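Local coordinates for protein VP5 (Halorubrum pleomorphic virus 2, PDB 6QGI) that probably mediates fusion of the viral envelope with the membrane of its haloarchaeal host cell, at residues A[110-124]-A[222-235]. Sequence-based numbering, arbitrary orientation.
Sequences QSNFLKTWNESVAEL and YLNASNWKPIYDEM
Tyr222 lays its hydroxyl against Leu124, with OH 3.4 Å from Leu124 CD1. The same OH donates to a water, which in turn donates to Ser120 O and Glu123 OE2, so one water ties the loop before the second helix to the first. Leu223 CD1 meets Leu124 CD2 at 3.7 Å. Asn224, at the N-cap, accepts a weak bond from Ser226 N on its OD1. Ala225 CB touches Trp117 CH2 at 4.2 Å. Trp228 has two aromatic partners. The edge of the Trp117 six-membered ring points at its face, planes at 70°, with Trp117 CE3 3.4 Å from Trp228 CD2. Phe113 CZ lies 3.4 Å from Trp228 CE3, completing an aromatic cluster. With CG anti to the backbone N (chi1 175°), the Phe113 ring enters a hole among Trp228, Ile231, Tyr232 and Met235, a knob-into-hole fit. Met235 CE makes an off-centre CH-pi contact with this ring, and its sulfur lies obliquely to it. This buried, nearly antiparallel pair (167°, segment axes within 11.8 Å) joins helices 91-133 and 225-253 in the N-terminal envelope-protein family region. Helix 37-60 packs on Phe113 and Thr116, and helix 66-86 on Ile231 and Met235. Strand 176-186 touches Trp117, whose NE1 bonds to Gly180 O.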
# COMPACT_ATOMS: atom_id res chain seq x y z
N GLN A 110 12.11 8.84 5.68
CA GLN A 110 13.25 8.30 4.92
C GLN A 110 13.71 6.95 5.47
O GLN A 110 13.96 6.04 4.68
CB GLN A 110 14.44 9.26 4.94
CG GLN A 110 14.27 10.53 4.13
CD GLN A 110 15.32 11.55 4.49
OE1 GLN A 110 15.68 11.73 5.66
NE2 GLN A 110 15.82 12.25 3.49
N SER A 111 13.81 6.82 6.81
CA SER A 111 14.22 5.59 7.48
C SER A 111 13.27 4.45 7.20
O SER A 111 13.73 3.37 6.87
CB SER A 111 14.34 5.79 8.99
OG SER A 111 15.29 6.81 9.27
N ASN A 112 11.95 4.70 7.28
CA ASN A 112 10.94 3.67 7.02
C ASN A 112 11.01 3.18 5.59
O ASN A 112 10.95 1.97 5.37
CB ASN A 112 9.54 4.20 7.32
CG ASN A 112 9.23 4.35 8.78
OD1 ASN A 112 9.72 3.61 9.64
ND2 ASN A 112 8.41 5.32 9.10
N PHE A 113 11.19 4.11 4.63
CA PHE A 113 11.30 3.84 3.21
C PHE A 113 12.56 3.01 2.89
O PHE A 113 12.51 2.10 2.08
CB PHE A 113 11.31 5.17 2.43
CG PHE A 113 11.53 5.08 0.94
CD1 PHE A 113 10.48 4.79 0.08
CD2 PHE A 113 12.78 5.35 0.40
CE1 PHE A 113 10.70 4.71 -1.29
CE2 PHE A 113 12.99 5.28 -0.98
CZ PHE A 113 11.94 4.97 -1.82
N LEU A 114 13.69 3.35 3.54
CA LEU A 114 14.96 2.66 3.29
C LEU A 114 15.05 1.33 4.04
O LEU A 114 15.70 0.42 3.53
CB LEU A 114 16.16 3.55 3.63
CG LEU A 114 16.29 4.81 2.75
CD1 LEU A 114 17.33 5.76 3.28
CD2 LEU A 114 16.49 4.45 1.28
N LYS A 115 14.36 1.19 5.19
CA LYS A 115 14.32 -0.06 5.96
C LYS A 115 13.53 -1.12 5.18
O LYS A 115 13.88 -2.30 5.21
CB LYS A 115 13.71 0.15 7.34
CG LYS A 115 14.68 0.62 8.41
CD LYS A 115 13.97 0.87 9.73
CE LYS A 115 14.78 1.75 10.64
NZ LYS A 115 16.02 1.08 11.12
N THR A 116 12.47 -0.68 4.47
CA THR A 116 11.61 -1.51 3.62
C THR A 116 12.45 -2.09 2.47
O THR A 116 12.30 -3.27 2.16
CB THR A 116 10.41 -0.70 3.10
OG1 THR A 116 9.74 -0.11 4.21
CG2 THR A 116 9.42 -1.53 2.29
N TRP A 117 13.36 -1.27 1.88
CA TRP A 117 14.28 -1.66 0.82
C TRP A 117 15.36 -2.58 1.39
O TRP A 117 15.70 -3.59 0.76
CB TRP A 117 14.92 -0.43 0.13
CG TRP A 117 15.96 -0.76 -0.92
CD1 TRP A 117 17.30 -0.85 -0.73
CD2 TRP A 117 15.73 -1.04 -2.31
NE1 TRP A 117 17.93 -1.17 -1.92
CE2 TRP A 117 16.98 -1.30 -2.90
CE3 TRP A 117 14.58 -1.10 -3.12
CZ2 TRP A 117 17.12 -1.61 -4.26
CZ3 TRP A 117 14.72 -1.40 -4.47
CH2 TRP A 117 15.98 -1.65 -5.03
N ASN A 118 15.91 -2.24 2.58
CA ASN A 118 16.94 -3.01 3.28
C ASN A 118 16.47 -4.43 3.61
O ASN A 118 17.20 -5.38 3.33
CB ASN A 118 17.41 -2.29 4.53
CG ASN A 118 18.27 -1.09 4.24
OD1 ASN A 118 18.63 -0.83 3.09
ND2 ASN A 118 18.61 -0.33 5.27
N GLU A 119 15.22 -4.57 4.11
CA GLU A 119 14.63 -5.88 4.42
C GLU A 119 14.46 -6.73 3.16
O GLU A 119 14.59 -7.95 3.24
CB GLU A 119 13.29 -5.74 5.15
CG GLU A 119 13.02 -6.87 6.14
CD GLU A 119 14.06 -7.10 7.22
OE1 GLU A 119 14.66 -6.12 7.70
OE2 GLU A 119 14.27 -8.28 7.58
N SER A 120 14.20 -6.08 2.02
CA SER A 120 14.05 -6.76 0.73
C SER A 120 15.41 -7.29 0.23
O SER A 120 15.48 -8.43 -0.23
CB SER A 120 13.44 -5.82 -0.30
OG SER A 120 12.32 -5.09 0.16
N VAL A 121 16.48 -6.46 0.33
CA VAL A 121 17.85 -6.81 -0.10
C VAL A 121 18.41 -7.91 0.84
O VAL A 121 19.01 -8.86 0.34
CB VAL A 121 18.79 -5.57 -0.18
CG1 VAL A 121 20.22 -5.97 -0.58
CG2 VAL A 121 18.25 -4.53 -1.16
N ALA A 122 18.18 -7.77 2.17
CA ALA A 122 18.61 -8.75 3.18
C ALA A 122 17.98 -10.13 2.91
O ALA A 122 18.68 -11.15 2.96
CB ALA A 122 18.23 -8.27 4.57
N GLU A 123 16.67 -10.14 2.60
CA GLU A 123 15.90 -11.34 2.26
C GLU A 123 16.40 -11.94 0.96
O GLU A 123 16.49 -13.17 0.86
CB GLU A 123 14.41 -10.97 2.15
CG GLU A 123 13.46 -12.14 2.04
CD GLU A 123 12.04 -11.69 1.84
OE1 GLU A 123 11.17 -12.07 2.67
OE2 GLU A 123 11.77 -10.95 0.87
N LEU A 124 16.74 -11.08 -0.03
CA LEU A 124 17.29 -11.50 -1.32
C LEU A 124 18.64 -12.17 -1.11
O LEU A 124 18.91 -13.19 -1.73
CB LEU A 124 17.41 -10.31 -2.30
CG LEU A 124 18.01 -10.60 -3.70
CD1 LEU A 124 17.15 -11.58 -4.49
CD2 LEU A 124 18.22 -9.33 -4.48
N TYR A 222 10.61 -7.50 -9.06
CA TYR A 222 10.53 -6.86 -7.75
C TYR A 222 11.92 -6.29 -7.45
O TYR A 222 12.85 -6.60 -8.19
CB TYR A 222 10.03 -7.86 -6.68
CG TYR A 222 11.08 -8.62 -5.90
CD1 TYR A 222 11.94 -9.51 -6.53
CD2 TYR A 222 11.15 -8.52 -4.51
CE1 TYR A 222 12.89 -10.23 -5.81
CE2 TYR A 222 12.08 -9.26 -3.78
CZ TYR A 222 12.95 -10.10 -4.43
OH TYR A 222 13.89 -10.80 -3.71
N LEU A 223 12.05 -5.44 -6.42
CA LEU A 223 13.31 -4.77 -6.08
C LEU A 223 13.84 -3.97 -7.28
O LEU A 223 15.06 -3.91 -7.52
CB LEU A 223 14.37 -5.78 -5.56
CG LEU A 223 14.10 -6.39 -4.20
CD1 LEU A 223 15.14 -7.43 -3.86
CD2 LEU A 223 14.12 -5.35 -3.15
N ASN A 224 12.91 -3.37 -8.06
CA ASN A 224 13.21 -2.56 -9.24
C ASN A 224 13.47 -1.14 -8.78
O ASN A 224 12.52 -0.42 -8.45
CB ASN A 224 12.05 -2.65 -10.25
CG ASN A 224 12.28 -1.96 -11.59
OD1 ASN A 224 13.34 -1.40 -11.89
ND2 ASN A 224 11.26 -1.99 -12.45
N ALA A 225 14.75 -0.73 -8.75
CA ALA A 225 15.20 0.61 -8.31
C ALA A 225 14.55 1.76 -9.12
O ALA A 225 14.42 2.86 -8.59
CB ALA A 225 16.71 0.70 -8.39
N SER A 226 14.10 1.47 -10.36
CA SER A 226 13.37 2.38 -11.25
C SER A 226 12.01 2.77 -10.69
O SER A 226 11.44 3.77 -11.12
CB SER A 226 13.16 1.73 -12.61
OG SER A 226 14.31 1.86 -13.42
N ASN A 227 11.45 1.94 -9.77
CA ASN A 227 10.15 2.18 -9.13
C ASN A 227 10.32 2.89 -7.78
O ASN A 227 9.38 3.51 -7.30
CB ASN A 227 9.40 0.87 -8.95
CG ASN A 227 8.91 0.24 -10.23
OD1 ASN A 227 8.86 0.87 -11.29
ND2 ASN A 227 8.52 -1.02 -10.14
N TRP A 228 11.52 2.80 -7.20
CA TRP A 228 11.87 3.40 -5.91
C TRP A 228 12.50 4.79 -6.08
O TRP A 228 12.27 5.65 -5.23
CB TRP A 228 12.82 2.46 -5.15
CG TRP A 228 12.17 1.20 -4.66
CD1 TRP A 228 11.76 0.14 -5.42
CD2 TRP A 228 11.84 0.89 -3.30
NE1 TRP A 228 11.20 -0.82 -4.61
CE2 TRP A 228 11.23 -0.39 -3.30
CE3 TRP A 228 12.02 1.55 -2.08
CZ2 TRP A 228 10.81 -1.02 -2.13
CZ3 TRP A 228 11.58 0.94 -0.92
CH2 TRP A 228 10.98 -0.33 -0.95
N LYS A 229 13.26 5.01 -7.17
CA LYS A 229 13.91 6.29 -7.50
C LYS A 229 12.89 7.45 -7.62
O LYS A 229 13.16 8.49 -7.02
CB LYS A 229 14.78 6.18 -8.77
CG LYS A 229 15.45 7.48 -9.21
CD LYS A 229 16.44 8.01 -8.19
CE LYS A 229 17.27 9.13 -8.75
NZ LYS A 229 17.95 9.89 -7.67
N PRO A 230 11.73 7.33 -8.33
CA PRO A 230 10.79 8.47 -8.37
C PRO A 230 10.23 8.83 -6.98
O PRO A 230 10.05 10.01 -6.71
CB PRO A 230 9.67 7.98 -9.29
CG PRO A 230 10.26 6.87 -10.07
CD PRO A 230 11.19 6.20 -9.12
N ILE A 231 9.99 7.82 -6.11
CA ILE A 231 9.47 8.04 -4.75
C ILE A 231 10.53 8.76 -3.90
O ILE A 231 10.19 9.72 -3.21
CB ILE A 231 8.96 6.74 -4.06
CG1 ILE A 231 7.93 6.02 -4.93
CG2 ILE A 231 8.37 7.04 -2.67
CD1 ILE A 231 7.73 4.59 -4.63
N TYR A 232 11.82 8.32 -3.98
CA TYR A 232 12.94 8.95 -3.26
C TYR A 232 13.10 10.42 -3.69
O TYR A 232 13.23 11.28 -2.83
CB TYR A 232 14.28 8.19 -3.46
CG TYR A 232 15.48 9.00 -3.03
CD1 TYR A 232 15.79 9.17 -1.68
CD2 TYR A 232 16.24 9.70 -3.97
CE1 TYR A 232 16.84 10.00 -1.28
CE2 TYR A 232 17.30 10.53 -3.57
CZ TYR A 232 17.59 10.67 -2.23
OH TYR A 232 18.64 11.47 -1.83
N ASP A 233 13.15 10.67 -5.03
CA ASP A 233 13.32 12.00 -5.64
C ASP A 233 12.23 12.96 -5.21
O ASP A 233 12.55 14.10 -4.87
CB ASP A 233 13.35 11.90 -7.18
CG ASP A 233 14.64 11.38 -7.77
OD1 ASP A 233 15.65 11.29 -7.03
OD2 ASP A 233 14.65 11.06 -8.99
N GLU A 234 10.95 12.51 -5.20
CA GLU A 234 9.79 13.30 -4.77
C GLU A 234 9.89 13.58 -3.27
O GLU A 234 9.59 14.69 -2.84
CB GLU A 234 8.47 12.59 -5.13
CG GLU A 234 7.25 13.49 -5.09
CD GLU A 234 5.93 12.85 -5.51
OE1 GLU A 234 5.91 12.14 -6.54
OE2 GLU A 234 4.92 13.09 -4.82
N MET A 235 10.34 12.58 -2.48
CA MET A 235 10.54 12.70 -1.03
C MET A 235 11.66 13.71 -0.75
O MET A 235 11.55 14.51 0.20
CB MET A 235 10.88 11.34 -0.42
CG MET A 235 10.64 11.24 1.07
SD MET A 235 11.20 9.66 1.76
CE MET A 235 9.96 8.54 1.09
O HOH W 1 13.47 -10.16 -1.10